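Local coordinates for protein CDP-glucose 4,6-dehydratase (Salmonella enterica subsp. enterica serovar Typhi, PDB 1WVG) that catalyses the NAD(+)-dependent dehydration of CDP-D-glucose to CDP-4-dehydro-6-deoxy-D-glucose, an early step in making CDP-3,6-dideoxy-D-mannose for the lipopolysaccharide O-antigen, at residues E273-D285 with L322-K334. Numbering follows the deposited sequence.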
# COMPACT_ATOMS: atom_id res chain seq x y z
N GLU A 273 -24.72 -13.11 -15.53
CA GLU A 273 -25.22 -14.23 -16.30
C GLU A 273 -25.75 -15.36 -15.43
O GLU A 273 -26.81 -15.94 -15.65
CB GLU A 273 -24.13 -14.71 -17.28
CG GLU A 273 -24.45 -16.08 -17.90
CD GLU A 273 -23.66 -16.31 -19.16
OE1 GLU A 273 -22.55 -15.83 -19.34
OE2 GLU A 273 -24.30 -17.07 -20.01
N PHE A 274 -24.97 -15.70 -14.43
CA PHE A 274 -25.40 -16.77 -13.57
C PHE A 274 -26.77 -16.48 -13.01
O PHE A 274 -27.67 -17.32 -12.89
CB PHE A 274 -24.44 -16.83 -12.38
CG PHE A 274 -24.98 -17.74 -11.31
CD1 PHE A 274 -24.62 -19.09 -11.30
CD2 PHE A 274 -25.83 -17.28 -10.31
CE1 PHE A 274 -25.12 -19.98 -10.35
CE2 PHE A 274 -26.36 -18.15 -9.35
CZ PHE A 274 -26.00 -19.50 -9.37
N ILE A 275 -26.92 -15.27 -12.55
CA ILE A 275 -28.18 -14.91 -11.93
C ILE A 275 -29.33 -14.99 -12.91
O ILE A 275 -30.36 -15.62 -12.63
CB ILE A 275 -28.13 -13.55 -11.26
CG1 ILE A 275 -27.48 -13.73 -9.88
CG2 ILE A 275 -29.55 -13.01 -11.08
CD1 ILE A 275 -26.40 -12.70 -9.63
N VAL A 276 -29.16 -14.33 -14.05
CA VAL A 276 -30.22 -14.35 -15.02
C VAL A 276 -30.55 -15.78 -15.43
O VAL A 276 -31.71 -16.14 -15.54
CB VAL A 276 -29.93 -13.44 -16.19
CG1 VAL A 276 -28.79 -14.06 -16.99
CG2 VAL A 276 -31.18 -13.38 -17.05
N ASP A 277 -29.53 -16.62 -15.64
CA ASP A 277 -29.79 -18.00 -16.03
C ASP A 277 -30.63 -18.72 -14.98
O ASP A 277 -31.59 -19.48 -15.22
CB ASP A 277 -28.47 -18.73 -16.34
CG ASP A 277 -27.98 -18.53 -17.75
OD1 ASP A 277 -28.62 -17.98 -18.62
OD2 ASP A 277 -26.77 -18.98 -17.94
N LYS A 278 -30.26 -18.47 -13.75
CA LYS A 278 -30.97 -19.12 -12.67
C LYS A 278 -32.44 -18.66 -12.55
O LYS A 278 -33.41 -19.44 -12.34
CB LYS A 278 -30.17 -18.92 -11.38
CG LYS A 278 -30.67 -19.84 -10.27
CD LYS A 278 -30.76 -21.31 -10.67
CE LYS A 278 -29.93 -22.24 -9.80
NZ LYS A 278 -29.16 -23.23 -10.57
N MET A 279 -32.56 -17.34 -12.66
CA MET A 279 -33.82 -16.65 -12.61
C MET A 279 -34.75 -17.22 -13.71
O MET A 279 -35.91 -17.58 -13.45
CB MET A 279 -33.57 -15.13 -12.72
CG MET A 279 -33.05 -14.50 -11.41
SD MET A 279 -34.28 -14.65 -10.05
CE MET A 279 -35.22 -13.13 -10.36
N VAL A 280 -34.22 -17.34 -14.94
CA VAL A 280 -34.96 -17.90 -16.08
C VAL A 280 -35.57 -19.23 -15.66
O VAL A 280 -36.77 -19.54 -15.78
CB VAL A 280 -34.02 -18.10 -17.29
CG1 VAL A 280 -34.51 -19.23 -18.20
CG2 VAL A 280 -33.75 -16.78 -18.06
N THR A 281 -34.69 -20.02 -15.09
CA THR A 281 -35.06 -21.31 -14.60
C THR A 281 -36.12 -21.27 -13.50
O THR A 281 -37.08 -22.04 -13.51
CB THR A 281 -33.76 -21.94 -14.09
OG1 THR A 281 -33.00 -22.35 -15.21
CG2 THR A 281 -34.06 -23.08 -13.14
N LEU A 282 -35.91 -20.37 -12.53
CA LEU A 282 -36.79 -20.22 -11.41
C LEU A 282 -38.16 -19.78 -11.84
O LEU A 282 -39.17 -20.22 -11.30
CB LEU A 282 -36.17 -19.11 -10.56
CG LEU A 282 -35.12 -19.70 -9.66
CD1 LEU A 282 -34.64 -18.64 -8.67
CD2 LEU A 282 -35.77 -20.83 -8.87
N TRP A 283 -38.21 -18.86 -12.81
CA TRP A 283 -39.47 -18.33 -13.31
C TRP A 283 -40.19 -19.36 -14.14
O TRP A 283 -41.30 -19.77 -13.83
CB TRP A 283 -39.26 -17.09 -14.19
CG TRP A 283 -40.55 -16.35 -14.45
CD1 TRP A 283 -41.34 -16.50 -15.55
CD2 TRP A 283 -41.19 -15.35 -13.61
NE1 TRP A 283 -42.42 -15.66 -15.46
CE2 TRP A 283 -42.36 -14.94 -14.28
CE3 TRP A 283 -40.89 -14.77 -12.36
CZ2 TRP A 283 -43.20 -13.97 -13.72
CZ3 TRP A 283 -41.73 -13.81 -11.82
CH2 TRP A 283 -42.88 -13.41 -12.50
N GLY A 284 -39.52 -19.77 -15.20
CA GLY A 284 -40.08 -20.76 -16.11
C GLY A 284 -40.90 -20.04 -17.16
O GLY A 284 -40.51 -18.96 -17.62
N ASP A 285 -42.04 -20.64 -17.53
CA ASP A 285 -43.00 -20.12 -18.50
C ASP A 285 -42.49 -19.14 -19.55
O ASP A 285 -42.89 -17.94 -19.59
CB ASP A 285 -44.26 -19.53 -17.84
CG ASP A 285 -44.67 -20.23 -16.56
OD1 ASP A 285 -45.11 -21.39 -16.53
OD2 ASP A 285 -44.53 -19.45 -15.52
N LEU A 322 -27.36 -17.56 -2.24
CA LEU A 322 -27.78 -16.92 -3.47
C LEU A 322 -28.96 -17.67 -4.09
O LEU A 322 -29.99 -17.15 -4.52
CB LEU A 322 -26.57 -16.83 -4.43
CG LEU A 322 -26.94 -16.14 -5.72
CD1 LEU A 322 -27.70 -14.86 -5.38
CD2 LEU A 322 -25.72 -15.76 -6.54
N THR A 323 -28.81 -18.96 -4.17
CA THR A 323 -29.90 -19.67 -4.78
C THR A 323 -31.19 -19.58 -3.99
O THR A 323 -32.29 -19.40 -4.53
CB THR A 323 -29.46 -21.11 -5.04
OG1 THR A 323 -28.24 -21.03 -5.76
CG2 THR A 323 -30.51 -21.83 -5.88
N GLU A 324 -31.06 -19.73 -2.68
CA GLU A 324 -32.21 -19.68 -1.82
C GLU A 324 -32.82 -18.31 -1.95
O GLU A 324 -34.03 -18.11 -2.14
CB GLU A 324 -31.75 -19.96 -0.37
CG GLU A 324 -32.43 -19.03 0.64
CD GLU A 324 -33.69 -19.63 1.20
OE1 GLU A 324 -34.74 -19.67 0.57
OE2 GLU A 324 -33.53 -20.07 2.42
N THR A 325 -31.92 -17.35 -1.89
CA THR A 325 -32.30 -15.99 -2.05
C THR A 325 -33.10 -15.83 -3.37
O THR A 325 -34.26 -15.41 -3.35
CB THR A 325 -31.03 -15.15 -1.89
OG1 THR A 325 -30.72 -15.11 -0.50
CG2 THR A 325 -31.20 -13.75 -2.47
N LEU A 326 -32.54 -16.21 -4.53
CA LEU A 326 -33.25 -16.08 -5.80
C LEU A 326 -34.61 -16.77 -5.77
O LEU A 326 -35.63 -16.30 -6.29
CB LEU A 326 -32.36 -16.66 -6.92
CG LEU A 326 -31.19 -15.73 -7.21
CD1 LEU A 326 -30.43 -16.29 -8.41
CD2 LEU A 326 -31.67 -14.31 -7.51
N SER A 327 -34.63 -17.89 -5.12
CA SER A 327 -35.86 -18.60 -5.04
C SER A 327 -36.95 -17.81 -4.32
O SER A 327 -38.08 -17.71 -4.77
CB SER A 327 -35.63 -19.94 -4.42
OG SER A 327 -36.91 -20.45 -4.10
N ARG A 328 -36.56 -17.22 -3.20
CA ARG A 328 -37.45 -16.42 -2.38
C ARG A 328 -37.92 -15.17 -3.09
O ARG A 328 -39.06 -14.78 -2.89
CB ARG A 328 -36.78 -16.01 -1.08
CG ARG A 328 -36.83 -17.13 -0.06
CD ARG A 328 -35.90 -16.87 1.13
NE ARG A 328 -36.01 -17.85 2.22
CZ ARG A 328 -37.07 -18.00 3.05
NH1 ARG A 328 -38.16 -17.24 2.97
NH2 ARG A 328 -37.04 -18.93 4.00
N ILE A 329 -37.06 -14.55 -3.91
CA ILE A 329 -37.49 -13.34 -4.64
C ILE A 329 -38.62 -13.66 -5.61
O ILE A 329 -39.55 -12.86 -5.82
CB ILE A 329 -36.34 -12.80 -5.47
CG1 ILE A 329 -35.33 -12.20 -4.54
CG2 ILE A 329 -36.73 -11.72 -6.46
CD1 ILE A 329 -34.13 -11.68 -5.32
N VAL A 330 -38.48 -14.83 -6.22
CA VAL A 330 -39.43 -15.34 -7.19
C VAL A 330 -40.79 -15.61 -6.57
O VAL A 330 -41.84 -15.19 -7.03
CB VAL A 330 -38.91 -16.64 -7.75
CG1 VAL A 330 -40.12 -17.46 -8.20
CG2 VAL A 330 -37.95 -16.34 -8.90
N LYS A 331 -40.73 -16.33 -5.50
CA LYS A 331 -41.91 -16.63 -4.77
C LYS A 331 -42.59 -15.35 -4.41
O LYS A 331 -43.79 -15.23 -4.62
CB LYS A 331 -41.56 -17.39 -3.52
CG LYS A 331 -41.56 -18.87 -3.83
CD LYS A 331 -41.13 -19.78 -2.69
CE LYS A 331 -40.63 -21.11 -3.23
NZ LYS A 331 -39.98 -21.96 -2.20
N TRP A 332 -41.83 -14.42 -3.88
CA TRP A 332 -42.40 -13.14 -3.45
C TRP A 332 -43.08 -12.40 -4.58
O TRP A 332 -44.22 -11.94 -4.47
CB TRP A 332 -41.40 -12.22 -2.69
CG TRP A 332 -41.96 -11.03 -1.92
CD1 TRP A 332 -42.10 -10.89 -0.55
CD2 TRP A 332 -42.42 -9.79 -2.48
NE1 TRP A 332 -42.61 -9.64 -0.21
CE2 TRP A 332 -42.80 -8.95 -1.39
CE3 TRP A 332 -42.57 -9.33 -3.79
CZ2 TRP A 332 -43.34 -7.70 -1.61
CZ3 TRP A 332 -43.06 -8.06 -3.99
CH2 TRP A 332 -43.44 -7.27 -2.92
N HIS A 333 -42.36 -12.27 -5.67
CA HIS A 333 -42.89 -11.56 -6.80
C HIS A 333 -44.22 -12.12 -7.30
O HIS A 333 -45.18 -11.39 -7.56
CB HIS A 333 -41.85 -11.44 -7.90
CG HIS A 333 -42.15 -10.29 -8.79
ND1 HIS A 333 -41.95 -8.99 -8.35
CD2 HIS A 333 -42.60 -10.27 -10.07
CE1 HIS A 333 -42.30 -8.20 -9.38
NE2 HIS A 333 -42.68 -8.95 -10.43
N LYS A 334 -44.27 -13.44 -7.44
CA LYS A 334 -45.45 -14.12 -7.91
C LYS A 334 -46.62 -13.94 -6.95
O LYS A 334 -47.73 -13.62 -7.39
CB LYS A 334 -45.14 -15.58 -8.22
CG LYS A 334 -44.23 -15.70 -9.43
CD LYS A 334 -44.00 -17.14 -9.89
CE LYS A 334 -43.38 -17.23 -11.29
NZ LYS A 334 -43.36 -18.60 -11.83
O HOH W 1 -42.19 -20.88 -9.93
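L326 enters the face of helix 273-283 as a knob into a hole formed by I275, K278, M279 and L282, which identifies the tight part of this helix pair. The axes approach to 9.9 Å at a crossing angle of -46°. L326 CD1 faces I275 and the aliphatic root of K278, while L326 CD2 lies 3.7 Å from M279 SD. The tightest carbon-carbon approach is at its base, where L282 CD1 comes within 3.5 Å of L326 CB, closer than usual for two carbons. V330 CG2 continues the apolar seam against L282 CB at 3.7 Å.

At the C-terminal end of helix 273-283, K334 lies across W283. Its chain is extended beyond CG, which carries K334 CE over one face of the W283 indole, 3.6 Å from the centroid of the six-membered ring, and NZ over the five-membered ring in a cation-pi contact. K334 NZ also donates to W283 O (3.1 Å), meeting a lone pair in the carbonyl plane, and to a water. H333 CD2 instead meets W283 CH2 at the edge of the indole.

The other margins are looser: K278, bent at chi2 to chi4, brings CE no nearer than 4.0 Å to CG2 of the exposed T323, and the salt bridge from K334 to D285, exposed and poorly ordered, is long.

The pair belongs to the C-terminal part of this extended short-chain dehydrogenase/reductase, with the side chain of I275 about 8 Å from the bound CDP-xylose. Strand 232-234 meets I275 and L322 through W232, helix 207-216 packs on M279 and H333, and strand 289-291 lies against V276 and V280.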